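Local coordinates for protein Polyphosphate:AMP phosphotransferase (Pseudomonas aeruginosa PAO1, PDB 3CZP) that uses inorganic polyphosphate as phosphate donor to convert AMP to ADP and, less efficiently, GMP to GDP, with magnesium as cofactor, at residues Gly369-Glu374 / Leu386-Glu391. Sequence-based numbering, arbitrary orientation.
Sequences GRVLVE and LRAYGE
In the second of the two fused PPK2 domains, whose parallel five-stranded sheet has the 2-3-1-4-5 strand order of a P-loop kinase, helix 370-377 follows strand 360-364 and turns back into helix 382-402. The short axes of 370-374 and 386-391 run at 144° with a closest approach of 10.0 Å, so the hairpin is only roughly antiparallel. Its apolar part is small: V371 and A388 face each other, CG1 of V371 lying 3.8 Å from CB of A388. CG1, anti to the carbonyl carbon of V371, is the branch that meets both A388 CB and the Y389 ring; it sits over one face of that ring, displaced toward its rim, 3.9 Å from the centroid and 26° off the normal, a CH-pi contact. Alongside, the aliphatic CG and CD of R370 pass A388 CB.

Each flank carries one water bridge. One water donates to V371 O and accepts from Y389 OH, lying in the ring plane. The other accepts from R370 NH1 and donates to E391 OE1. R370 NE bonds E374 OE1 at 2.9 Å, nearly straight, while R387 NH1 reaches the syn lone pair of E391 OE2 at 3.0 Å. The two guanidinium planes are 77° apart, and R370 NH1 comes within 4.0 Å of R387 NH2. Both of these nitrogens form salt bridges to E145, which follows helix 125-144 of the N-terminal PPK2 repeat, and R387 NH2 has a second in D384. Four carboxylates (E374, E391, E145 and D384) probably offset the repulsion between the arginines, and E145 ties this hairpin to the other repeat.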
loop_
_atom_site.group_PDB
_atom_site.type_symbol
_atom_site.label_atom_id
_atom_site.label_comp_id
_atom_site.label_asym_id
_atom_site.label_seq_id
_atom_site.Cartn_x
_atom_site.Cartn_y
_atom_site.Cartn_z
ATOM N N GLY A 369 -14.201 9.758 13.573
ATOM C CA GLY A 369 -13.464 10.988 13.871
ATOM C C GLY A 369 -14.005 12.206 13.135
ATOM O O GLY A 369 -14.075 13.281 13.696
ATOM N N ARG A 370 -14.397 12.018 11.874
ATOM C CA ARG A 370 -14.968 13.082 11.059
ATOM C C ARG A 370 -16.173 13.768 11.714
ATOM O O ARG A 370 -16.287 15.023 11.673
ATOM C CB ARG A 370 -15.345 12.603 9.642
ATOM C CG ARG A 370 -16.005 13.728 8.856
ATOM C CD ARG A 370 -15.723 13.713 7.389
ATOM N NE ARG A 370 -14.364 14.192 7.107
ATOM C CZ ARG A 370 -13.893 14.314 5.875
ATOM N NH1 ARG A 370 -14.650 13.987 4.823
ATOM N NH2 ARG A 370 -12.652 14.719 5.698
ATOM N N VAL A 371 -17.058 12.963 12.328
ATOM C CA VAL A 371 -18.277 13.491 12.975
ATOM C C VAL A 371 -18.124 13.680 14.490
ATOM O O VAL A 371 -19.071 14.040 15.178
ATOM C CB VAL A 371 -19.496 12.605 12.694
ATOM C CG1 VAL A 371 -19.684 12.484 11.175
ATOM C CG2 VAL A 371 -19.343 11.248 13.418
ATOM N N LEU A 372 -16.904 13.469 14.984
ATOM C CA LEU A 372 -16.566 13.745 16.373
ATOM C C LEU A 372 -15.510 14.830 16.395
ATOM O O LEU A 372 -15.839 15.993 16.208
ATOM C CB LEU A 372 -16.143 12.454 17.079
ATOM C CG LEU A 372 -17.226 11.363 17.260
ATOM C CD1 LEU A 372 -16.515 10.100 17.797
ATOM C CD2 LEU A 372 -18.441 11.788 18.166
ATOM N N VAL A 373 -14.238 14.496 16.586
ATOM C CA VAL A 373 -13.187 15.546 16.665
ATOM C C VAL A 373 -13.073 16.556 15.493
ATOM O O VAL A 373 -12.794 17.720 15.723
ATOM C CB VAL A 373 -11.783 14.925 16.969
ATOM C CG1 VAL A 373 -11.340 13.915 15.873
ATOM C CG2 VAL A 373 -10.747 16.026 17.210
ATOM N N GLU A 374 -13.273 16.133 14.242
ATOM C CA GLU A 374 -13.201 17.073 13.127
ATOM C C GLU A 374 -14.328 18.101 13.176
ATOM O O GLU A 374 -14.095 19.262 12.904
ATOM C CB GLU A 374 -13.235 16.352 11.778
ATOM C CG GLU A 374 -12.044 15.433 11.546
ATOM C CD GLU A 374 -11.939 14.870 10.108
ATOM O OE1 GLU A 374 -12.711 15.224 9.202
ATOM O OE2 GLU A 374 -11.035 14.062 9.897
ATOM N N LEU A 386 -21.664 16.603 7.625
ATOM C CA LEU A 386 -23.098 16.296 7.478
ATOM C C LEU A 386 -23.337 15.170 6.494
ATOM O O LEU A 386 -24.255 14.335 6.666
ATOM C CB LEU A 386 -23.882 17.529 7.003
ATOM C CG LEU A 386 -24.207 18.537 8.096
ATOM C CD1 LEU A 386 -24.606 19.886 7.491
ATOM C CD2 LEU A 386 -25.293 17.976 8.999
ATOM N N ARG A 387 -22.513 15.152 5.453
ATOM C CA ARG A 387 -22.576 14.086 4.451
ATOM C C ARG A 387 -21.886 12.812 4.910
ATOM O O ARG A 387 -22.137 11.754 4.357
ATOM C CB ARG A 387 -22.038 14.560 3.100
ATOM C CG ARG A 387 -20.569 14.952 3.042
ATOM C CD ARG A 387 -20.144 15.433 1.668
ATOM N NE ARG A 387 -18.778 15.944 1.751
ATOM C CZ ARG A 387 -17.658 15.236 1.604
ATOM N NH1 ARG A 387 -17.689 13.946 1.364
ATOM N NH2 ARG A 387 -16.484 15.840 1.740
ATOM N N ALA A 388 -21.040 12.905 5.930
ATOM C CA ALA A 388 -20.281 11.741 6.451
ATOM C C ALA A 388 -21.129 10.598 7.044
ATOM O O ALA A 388 -20.757 9.430 6.925
ATOM C CB ALA A 388 -19.222 12.166 7.467
ATOM N N TYR A 389 -22.244 10.946 7.677
ATOM C CA TYR A 389 -23.121 9.952 8.284
ATOM C C TYR A 389 -23.605 8.946 7.246
ATOM O O TYR A 389 -23.501 7.735 7.441
ATOM C CB TYR A 389 -24.317 10.629 8.956
ATOM C CG TYR A 389 -23.934 11.624 10.030
ATOM C CD1 TYR A 389 -23.390 11.198 11.234
ATOM C CD2 TYR A 389 -24.118 12.986 9.839
ATOM C CE1 TYR A 389 -23.039 12.102 12.218
ATOM C CE2 TYR A 389 -23.771 13.898 10.817
ATOM C CZ TYR A 389 -23.232 13.451 12.004
ATOM O OH TYR A 389 -22.884 14.356 12.981
ATOM N N GLY A 390 -24.133 9.458 6.139
ATOM C CA GLY A 390 -24.637 8.599 5.039
ATOM C C GLY A 390 -23.552 7.812 4.371
ATOM O O GLY A 390 -23.706 6.640 4.058
ATOM N N GLU A 391 -22.456 8.494 4.093
ATOM C CA GLU A 391 -21.203 7.851 3.654
ATOM C C GLU A 391 -20.735 6.696 4.569
ATOM O O GLU A 391 -20.348 5.622 4.099
ATOM C CB GLU A 391 -20.115 8.929 3.540
ATOM C CG GLU A 391 -20.343 9.804 2.361
ATOM C CD GLU A 391 -19.441 10.995 2.251
ATOM O OE1 GLU A 391 -18.645 11.284 3.174
ATOM O OE2 GLU A 391 -19.537 11.614 1.170
HETATM O O HOH W 1 -17.454 13.505 4.702
HETATM O O HOH W 2 -21.692 13.353 15.254
#